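Local atomic coordinates of leucine aminopeptidase 1 (Caenorhabditis elegans, PDB entry 2HC9), a protein that removes N-terminal amino acids, preferably leucine, from peptides as a zinc-dependent aminopeptidase, and probably acts as a digestive enzyme. Residues Y256-L261 with E306-P311; A248-G253 with L339-G344; G260-T265 with N331-E336. The protein carries 1 engineered substitution. One frame throughout, in Å; residues are numbered along the deposited sequence.

How the contacts relate
All three contacts converge on the pair of zinc ions. Contact 1 supplies Asp257, whose OD2 bridges both metals; contact 3 adds Asp334 on the chain B zinc and Glu336 across the two; contact 2 brings Lys252 to the chain C zinc. Asp275 completes the protein ligands, and water 1 joins the metals. Contacts 1 and 3 share Gly260 and Leu261, and their centres lie about 7 Å apart. Between them, Lys264 N sits 2.9 Å from Thr258 O, a probable hydrogen bond. The centre of contact 2 is about 18 Å from each of the others, deeper in the sheet where strand 246-254 pairs with strand 297-307.

Contact 1 of 3, residues Y256-L261 with E306-P311; sequences YDTGGL and ENNVSP. With ZN (zinc ion), chain B; ZN (zinc ion), chain C.
At the two-zinc site of this M17 aminopeptidase, Asp257 and Asn307 meet at the ends of two parallel strands, 256-257 and 297-307, which belong to a beta-alpha-beta unit with helix 277-290. Asn307 N donates to Tyr256 O (3.0 Å), and Asn307 O takes two hydrogens from Thr258. One comes from Thr258 N; Thr258 OG1 donates the other to Asn307 O (2.7 Å), tilted from the carbonyl plane. With chi1 65°, the hydroxyl stands between the backbone N and carbonyl carbon, and there it also accepts from Gly260 N, closing an ST turn. CG of Asn307 and of Asp257 each stand anti to the backbone N, and the two side chains run alongside each other on one face of the strand pair. Asn307 ND2 reaches Asp257 OD1 (2.9 Å) on the syn side, 29° out of the carboxylate plane. Gly259 N meets Asp257 OD1 from the opposite face (2.9 Å), making an Asx turn. Beyond the strands, Val309 CG2 rests 3.6 Å from Gly260 O, and Val309 packs on Val309 of a neighbouring subunit. On the face of Tyr256 and Glu306, opposite Asp257 and Asn307, Glu306 OE2 takes Asn308 ND2 on its anti lone pair and forms a salt bridge with Lys315 of another neighbouring subunit. Asp257 divides its oxygens: OD2 bridges the metals, with a longer bond to the chain C zinc (2.6 Å), while two N-H donors grip OD1 and so probably limit rotation of the carboxylate. Asn307, whose ND2 also donates to Thr333 O, thus acts as a second-shell residue that helps to position a metal ligand.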
loop_
_atom_site.group_PDB
_atom_site.type_symbol
_atom_site.label_atom_id
_atom_site.label_comp_id
_atom_site.label_asym_id
_atom_site.label_seq_id
_atom_site.Cartn_x
_atom_site.Cartn_y
_atom_site.Cartn_z
ATOM N N TYR A 256 -26.246 3.348 6.058
ATOM C CA TYR A 256 -24.817 3.642 6.067
ATOM C C TYR A 256 -24.064 2.354 5.962
ATOM O O TYR A 256 -24.434 1.372 6.598
ATOM C CB TYR A 256 -24.393 4.335 7.380
ATOM C CG TYR A 256 -23.060 4.999 7.219
ATOM C CD1 TYR A 256 -22.968 6.288 6.677
ATOM C CD2 TYR A 256 -21.881 4.326 7.554
ATOM C CE1 TYR A 256 -21.727 6.912 6.505
ATOM C CE2 TYR A 256 -20.649 4.929 7.405
ATOM C CZ TYR A 256 -20.574 6.200 6.884
ATOM O OH TYR A 256 -19.345 6.746 6.752
ATOM N N ASP A 257 -22.989 2.371 5.184
ATOM C CA ASP A 257 -22.141 1.190 5.039
ATOM C C ASP A 257 -20.710 1.506 5.532
ATOM O O ASP A 257 -19.925 2.136 4.823
ATOM C CB ASP A 257 -22.124 0.792 3.564
ATOM C CG ASP A 257 -21.543 -0.591 3.338
ATOM O OD1 ASP A 257 -21.204 -1.291 4.339
ATOM O OD2 ASP A 257 -21.454 -0.962 2.144
ATOM N N THR A 258 -20.370 1.060 6.743
ATOM C CA THR A 258 -18.977 1.144 7.210
ATOM C C THR A 258 -18.104 0.053 6.565
ATOM O O THR A 258 -16.882 0.073 6.718
ATOM C CB THR A 258 -18.860 0.905 8.723
ATOM O OG1 THR A 258 -19.256 -0.443 8.999
ATOM C CG2 THR A 258 -19.747 1.890 9.536
ATOM N N GLY A 259 -18.745 -0.890 5.869
ATOM C CA GLY A 259 -18.085 -2.089 5.345
ATOM C C GLY A 259 -18.269 -3.293 6.280
ATOM O O GLY A 259 -18.119 -4.464 5.864
ATOM N N GLY A 260 -18.569 -3.010 7.551
ATOM C CA GLY A 260 -18.638 -4.057 8.574
ATOM C C GLY A 260 -17.262 -4.379 9.116
ATOM O O GLY A 260 -16.333 -3.571 9.002
ATOM N N LEU A 261 -17.083 -5.554 9.724
ATOM C CA LEU A 261 -15.766 -5.854 10.292
ATOM C C LEU A 261 -14.635 -5.876 9.258
ATOM O O LEU A 261 -13.491 -5.555 9.595
ATOM C CB LEU A 261 -15.786 -7.135 11.131
ATOM C CG LEU A 261 -16.294 -6.978 12.570
ATOM C CD1 LEU A 261 -16.636 -8.358 13.130
ATOM C CD2 LEU A 261 -15.254 -6.278 13.498
ATOM N N GLU A 306 -28.405 -0.856 8.693
ATOM C CA GLU A 306 -27.120 -0.171 8.767
ATOM C C GLU A 306 -26.033 -1.215 9.008
ATOM O O GLU A 306 -26.192 -2.075 9.871
ATOM C CB GLU A 306 -27.124 0.904 9.863
ATOM C CG GLU A 306 -25.732 1.622 9.958
ATOM C CD GLU A 306 -25.731 2.902 10.793
ATOM O OE1 GLU A 306 -26.776 3.589 10.857
ATOM O OE2 GLU A 306 -24.666 3.226 11.378
ATOM N N ASN A 307 -24.951 -1.148 8.216
ATOM C CA ASN A 307 -23.865 -2.139 8.268
ATOM C C ASN A 307 -22.716 -1.545 9.100
ATOM O O ASN A 307 -21.963 -0.684 8.618
ATOM C CB ASN A 307 -23.412 -2.469 6.825
ATOM C CG ASN A 307 -22.545 -3.727 6.758
ATOM O OD1 ASN A 307 -22.676 -4.622 7.586
ATOM N ND2 ASN A 307 -21.637 -3.780 5.781
ATOM N N ASN A 308 -22.630 -1.948 10.368
ATOM C CA ASN A 308 -21.710 -1.307 11.307
ATOM C C ASN A 308 -20.911 -2.357 12.078
ATOM O O ASN A 308 -20.951 -3.545 11.758
ATOM C CB ASN A 308 -22.454 -0.315 12.249
ATOM C CG ASN A 308 -21.598 0.926 12.600
ATOM O OD1 ASN A 308 -20.468 0.799 13.086
ATOM N ND2 ASN A 308 -22.149 2.127 12.385
ATOM N N VAL A 309 -20.159 -1.909 13.078
ATOM C CA VAL A 309 -19.078 -2.699 13.647
ATOM C C VAL A 309 -19.323 -2.903 15.152
ATOM O O VAL A 309 -19.384 -1.931 15.921
ATOM C CB VAL A 309 -17.718 -1.965 13.432
ATOM C CG1 VAL A 309 -16.596 -2.697 14.146
ATOM C CG2 VAL A 309 -17.431 -1.849 11.920
ATOM N N SER A 310 -19.472 -4.159 15.562
ATOM C CA SER A 310 -19.508 -4.500 16.992
ATOM C C SER A 310 -19.204 -5.982 17.149
ATOM O O SER A 310 -19.129 -6.702 16.143
ATOM C CB SER A 310 -20.885 -4.174 17.596
ATOM O OG SER A 310 -21.820 -5.214 17.321
ATOM N N PRO A 311 -19.055 -6.449 18.401
ATOM C CA PRO A 311 -18.808 -7.881 18.606
ATOM C C PRO A 311 -19.925 -8.816 18.119
ATOM O O PRO A 311 -19.676 -10.004 17.959
ATOM C CB PRO A 311 -18.668 -7.999 20.132
ATOM C CG PRO A 311 -18.214 -6.601 20.564
ATOM C CD PRO A 311 -19.029 -5.699 19.680
HETATM ZN ZN ZN B . -20.816 -2.801 1.492
HETATM ZN ZN ZN C . -23.343 -1.453 0.453
HETATM O O HOH W 1 -21.601 -2.310 -0.309
#

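Contact 2 of 3, residues A248-G253 with L339-G344; sequences ALVGKG and LILADG. With ZN (zinc ion), chain C.
Val250 meets Leu341 and Gly344 where helix 337-350 packs on one face of the mixed sheet of the alpha/beta catalytic domain. Strand 248-253 and helix 339-344 run nearly antiparallel, at 156°, with their axes 8.5 Å apart at closest approach. The strand lies between strands 297-307 and 356-361, and the helix leads on in the chain toward the second of these. Val250 is the first strand residue to touch the helix, its CB directed at it. Its CG1, anti to the backbone N, touches Leu341 CD2 (3.9 Å) and sits equally close to the bare CA of Gly344, a point where the helix has no side chain and the valine can approach its backbone. CG2 faces Gly344 O. The valine and leucine side chains pass antiparallel to each other. At Gly251 the strand offers only backbone: the carbonyl carbon lies 3.8 Å from Leu341 CD2, the same methyl that touches Val250. Leu341 CD2 also comes within 3.7 Å of Lys252 N, while Leu341 CD1 lies over Lys252 CB. The lysine chain is fully extended, every torsion near 180°, and this straight run carries it past the helix to the chain C zinc. Its CG is crossed at about a right angle by the side chain of Ile340, whose CD1 makes the touch and which also packs on Cys303 and Val305 of strand 297-307. The tip leaves the apolar packing altogether, and Lys252 NZ binds the chain C zinc at 2.1 Å, beside Asp257, Asp275 and Glu336. At the end of the segment, Gly253 N lies 4.2 Å from Ile340 CD1.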
loop_
_atom_site.group_PDB
_atom_site.type_symbol
_atom_site.label_atom_id
_atom_site.label_comp_id
_atom_site.label_asym_id
_atom_site.label_seq_id
_atom_site.Cartn_x
_atom_site.Cartn_y
_atom_site.Cartn_z
ATOM N N ALA A 248 -42.552 -6.308 -8.755
ATOM C CA ALA A 248 -41.919 -5.900 -7.493
ATOM C C ALA A 248 -40.728 -5.010 -7.786
ATOM O O ALA A 248 -39.934 -5.290 -8.698
ATOM C CB ALA A 248 -41.481 -7.107 -6.689
ATOM N N LEU A 249 -40.608 -3.931 -7.008
ATOM C CA LEU A 249 -39.451 -3.054 -7.039
ATOM C C LEU A 249 -38.702 -3.223 -5.717
ATOM O O LEU A 249 -39.130 -2.699 -4.682
ATOM C CB LEU A 249 -39.879 -1.576 -7.184
ATOM C CG LEU A 249 -40.771 -1.294 -8.395
ATOM C CD1 LEU A 249 -41.349 0.128 -8.358
ATOM C CD2 LEU A 249 -40.034 -1.549 -9.737
ATOM N N VAL A 250 -37.593 -3.955 -5.768
ATOM C CA VAL A 250 -36.842 -4.282 -4.551
ATOM C C VAL A 250 -35.633 -3.331 -4.497
ATOM O O VAL A 250 -34.861 -3.258 -5.442
ATOM C CB VAL A 250 -36.389 -5.772 -4.536
ATOM C CG1 VAL A 250 -35.776 -6.157 -3.142
ATOM C CG2 VAL A 250 -37.606 -6.736 -4.868
ATOM N N GLY A 251 -35.463 -2.621 -3.380
ATOM C CA GLY A 251 -34.403 -1.621 -3.259
ATOM C C GLY A 251 -33.447 -1.895 -2.102
ATOM O O GLY A 251 -33.872 -2.270 -0.994
ATOM N N LYS A 252 -32.146 -1.682 -2.358
ATOM C CA LYS A 252 -31.105 -1.750 -1.319
ATOM C C LYS A 252 -31.113 -0.479 -0.495
ATOM O O LYS A 252 -30.812 0.615 -1.016
ATOM C CB LYS A 252 -29.708 -1.913 -1.955
ATOM C CG LYS A 252 -28.544 -1.876 -0.915
ATOM C CD LYS A 252 -27.183 -2.004 -1.607
ATOM C CE LYS A 252 -26.074 -1.812 -0.548
ATOM N NZ LYS A 252 -24.674 -1.941 -1.125
ATOM N N GLY A 253 -31.473 -0.622 0.780
ATOM C CA GLY A 253 -31.564 0.516 1.698
ATOM C C GLY A 253 -30.539 0.475 2.816
ATOM O O GLY A 253 -30.888 0.518 4.003
ATOM N N LEU A 339 -26.715 -9.662 0.034
ATOM C CA LEU A 339 -27.336 -10.542 1.052
ATOM C C LEU A 339 -28.759 -10.055 1.332
ATOM O O LEU A 339 -29.709 -10.831 1.326
ATOM C CB LEU A 339 -26.536 -10.503 2.367
ATOM C CG LEU A 339 -25.112 -11.132 2.284
ATOM C CD1 LEU A 339 -24.370 -10.944 3.603
ATOM C CD2 LEU A 339 -25.195 -12.626 1.923
ATOM N N ILE A 340 -28.907 -8.758 1.583
ATOM C CA ILE A 340 -30.236 -8.273 1.945
ATOM C C ILE A 340 -31.201 -8.375 0.761
ATOM O O ILE A 340 -32.393 -8.682 0.949
ATOM C CB ILE A 340 -30.213 -6.873 2.610
ATOM C CG1 ILE A 340 -29.930 -5.758 1.581
ATOM C CG2 ILE A 340 -29.171 -6.842 3.770
ATOM C CD1 ILE A 340 -29.979 -4.307 2.174
ATOM N N LEU A 341 -30.692 -8.113 -0.452
ATOM C CA LEU A 341 -31.507 -8.212 -1.649
ATOM C C LEU A 341 -31.880 -9.649 -1.982
ATOM O O LEU A 341 -32.934 -9.866 -2.537
ATOM C CB LEU A 341 -30.828 -7.558 -2.859
ATOM C CG LEU A 341 -30.674 -6.027 -2.778
ATOM C CD1 LEU A 341 -29.637 -5.571 -3.795
ATOM C CD2 LEU A 341 -32.024 -5.297 -3.018
ATOM N N ALA A 342 -31.018 -10.621 -1.657
ATOM C CA ALA A 342 -31.379 -12.038 -1.848
ATOM C C ALA A 342 -32.681 -12.360 -1.078
ATOM O O ALA A 342 -33.564 -13.090 -1.572
ATOM C CB ALA A 342 -30.223 -12.962 -1.336
ATOM N N ASP A 343 -32.813 -11.818 0.132
ATOM C CA ASP A 343 -34.067 -12.011 0.876
ATOM C C ASP A 343 -35.238 -11.249 0.232
ATOM O O ASP A 343 -36.356 -11.769 0.140
ATOM C CB ASP A 343 -33.900 -11.535 2.315
ATOM C CG ASP A 343 -33.076 -12.495 3.175
ATOM O OD1 ASP A 343 -32.704 -13.605 2.706
ATOM O OD2 ASP A 343 -32.812 -12.110 4.336
ATOM N N GLY A 344 -34.983 -10.010 -0.192
ATOM C CA GLY A 344 -36.071 -9.172 -0.750
ATOM C C GLY A 344 -36.642 -9.770 -2.028
ATOM O O GLY A 344 -37.870 -9.799 -2.227
HETATM ZN ZN ZN C . -23.343 -1.453 0.453
HETATM O O HOH W 1 -21.601 -2.310 -0.309
#

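Contact 3 of 3, residues G260-T265 with N331-E336; sequences GLQIKT and NNTDAE. With ZN (zinc ion), chain B; ZN (zinc ion), chain C.
Gln262 and Thr333 form the close-packed half of this contact between two loops, whereas Lys264 and Asp334 form its more open, watered half. The amide of Gln262 reads the backbone of the facing loop with both ends: OE1 accepts from Thr333 N (2.8 Å), the donor lying above the carbonyl plane, and NE2 donates to Asn331 O (3.0 Å), which lies in the amide plane. NE2 also bonds to Lys266 O of a neighbouring subunit. In return, Thr333 OG1 accepts from Gln262 N (3.0 Å) and is hydrogen-bonded to Gly259 O, so the two residues clasp each other. Asn332 OD1 takes Asp334 N in an Asx turn, shaping the type I turn Asn332-Ala335. Toward the partly exposed side, the Lys264 chain is extended beyond CG until chi4 (-72°) bends NZ onto the syn lone pair of Asp334 OD2 (2.9 Å), a salt bridge with a weaker second link to OD1. Water 2 donates to both Gln262 O and Asp334 OD2. Asp334 OD1 and O both bind the chain B zinc, and Glu336 spans the metals, OE2 on the chain B zinc and OE1 on the chain C zinc. Lys264 is probably an active-site residue, and the two loops together form one side of the dinuclear zinc centre of the M17 aminopeptidases.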
loop_
_atom_site.group_PDB
_atom_site.type_symbol
_atom_site.label_atom_id
_atom_site.label_comp_id
_atom_site.label_asym_id
_atom_site.label_seq_id
_atom_site.Cartn_x
_atom_site.Cartn_y
_atom_site.Cartn_z
ATOM N N GLY A 260 -18.569 -3.010 7.551
ATOM C CA GLY A 260 -18.638 -4.057 8.574
ATOM C C GLY A 260 -17.262 -4.379 9.116
ATOM O O GLY A 260 -16.333 -3.571 9.002
ATOM N N LEU A 261 -17.083 -5.554 9.724
ATOM C CA LEU A 261 -15.766 -5.854 10.292
ATOM C C LEU A 261 -14.635 -5.876 9.258
ATOM O O LEU A 261 -13.491 -5.555 9.595
ATOM C CB LEU A 261 -15.786 -7.135 11.131
ATOM C CG LEU A 261 -16.294 -6.978 12.570
ATOM C CD1 LEU A 261 -16.636 -8.358 13.130
ATOM C CD2 LEU A 261 -15.254 -6.278 13.498
ATOM N N GLN A 262 -14.945 -6.213 8.003
ATOM C CA GLN A 262 -14.011 -5.943 6.904
ATOM C C GLN A 262 -14.211 -4.489 6.476
ATOM O O GLN A 262 -14.838 -4.177 5.456
ATOM C CB GLN A 262 -14.183 -6.927 5.742
ATOM C CG GLN A 262 -13.629 -8.318 6.112
ATOM C CD GLN A 262 -14.209 -9.395 5.245
ATOM O OE1 GLN A 262 -15.401 -9.698 5.345
ATOM N NE2 GLN A 262 -13.377 -9.992 4.394
ATOM N N ILE A 263 -13.682 -3.604 7.314
ATOM C CA ILE A 263 -14.058 -2.187 7.316
ATOM C C ILE A 263 -13.520 -1.449 6.103
ATOM O O ILE A 263 -12.428 -1.759 5.606
ATOM C CB ILE A 263 -13.527 -1.551 8.631
ATOM C CG1 ILE A 263 -14.227 -0.228 8.959
ATOM C CG2 ILE A 263 -11.989 -1.434 8.634
ATOM C CD1 ILE A 263 -13.985 0.185 10.460
ATOM N N LYS A 264 -14.285 -0.460 5.626
ATOM C CA LYS A 264 -13.822 0.421 4.564
ATOM C C LYS A 264 -12.646 1.279 5.025
ATOM O O LYS A 264 -12.393 1.428 6.229
ATOM C CB LYS A 264 -14.979 1.300 4.080
ATOM C CG LYS A 264 -16.069 0.450 3.392
ATOM C CD LYS A 264 -17.179 1.396 2.871
ATOM C CE LYS A 264 -18.299 0.596 2.179
ATOM N NZ LYS A 264 -17.810 0.052 0.833
ATOM N N THR A 265 -11.911 1.800 4.055
ATOM C CA THR A 265 -10.710 2.578 4.350
ATOM C C THR A 265 -11.095 3.991 4.755
ATOM O O THR A 265 -12.266 4.415 4.636
ATOM C CB THR A 265 -9.764 2.672 3.132
ATOM O OG1 THR A 265 -10.430 3.373 2.070
ATOM C CG2 THR A 265 -9.321 1.309 2.644
ATOM N N ASN A 331 -17.859 -14.222 3.161
ATOM C CA ASN A 331 -16.418 -13.946 3.194
ATOM C C ASN A 331 -16.092 -12.472 3.001
ATOM O O ASN A 331 -14.932 -12.081 2.985
ATOM C CB ASN A 331 -15.652 -14.835 2.195
ATOM C CG ASN A 331 -16.050 -14.583 0.748
ATOM O OD1 ASN A 331 -17.185 -14.188 0.457
ATOM N ND2 ASN A 331 -15.113 -14.821 -0.173
ATOM N N ASN A 332 -17.137 -11.662 2.827
ATOM C CA ASN A 332 -16.971 -10.234 2.671
ATOM C C ASN A 332 -18.159 -9.492 3.296
ATOM O O ASN A 332 -19.242 -9.423 2.723
ATOM C CB ASN A 332 -16.817 -9.872 1.183
ATOM C CG ASN A 332 -16.491 -8.406 0.969
ATOM O OD1 ASN A 332 -16.488 -7.605 1.909
ATOM N ND2 ASN A 332 -16.228 -8.049 -0.273
ATOM N N THR A 333 -17.940 -8.939 4.477
ATOM C CA THR A 333 -18.993 -8.222 5.204
ATOM C C THR A 333 -19.424 -6.956 4.491
ATOM O O THR A 333 -20.486 -6.439 4.791
ATOM C CB THR A 333 -18.568 -7.838 6.646
ATOM O OG1 THR A 333 -17.456 -6.925 6.590
ATOM C CG2 THR A 333 -18.194 -9.106 7.447
ATOM N N ASP A 334 -18.592 -6.457 3.569
ATOM C CA ASP A 334 -18.912 -5.250 2.765
ATOM C C ASP A 334 -19.699 -5.620 1.488
ATOM O O ASP A 334 -20.146 -4.743 0.732
ATOM C CB ASP A 334 -17.602 -4.549 2.400
ATOM C CG ASP A 334 -17.784 -3.100 1.967
ATOM O OD1 ASP A 334 -18.909 -2.542 2.002
ATOM O OD2 ASP A 334 -16.767 -2.495 1.597
ATOM N N ALA A 335 -19.870 -6.914 1.236
ATOM C CA ALA A 335 -20.726 -7.369 0.131
ATOM C C ALA A 335 -22.108 -7.673 0.750
ATOM O O ALA A 335 -22.666 -8.802 0.623
ATOM C CB ALA A 335 -20.100 -8.624 -0.534
ATOM N N GLU A 336 -22.648 -6.658 1.436
ATOM C CA GLU A 336 -23.842 -6.837 2.283
ATOM C C GLU A 336 -25.151 -6.556 1.537
ATOM O O GLU A 336 -26.213 -7.139 1.864
ATOM C CB GLU A 336 -23.730 -5.992 3.578
ATOM C CG GLU A 336 -24.290 -4.546 3.458
ATOM C CD GLU A 336 -23.453 -3.680 2.541
ATOM O OE1 GLU A 336 -24.000 -2.753 1.903
ATOM O OE2 GLU A 336 -22.234 -3.917 2.436
HETATM ZN ZN ZN B . -20.816 -2.801 1.492
HETATM ZN ZN ZN C . -23.343 -1.453 0.453
HETATM O O HOH W 2 -14.335 -3.101 2.896
HETATM O O HOH W 1 -21.601 -2.310 -0.309
#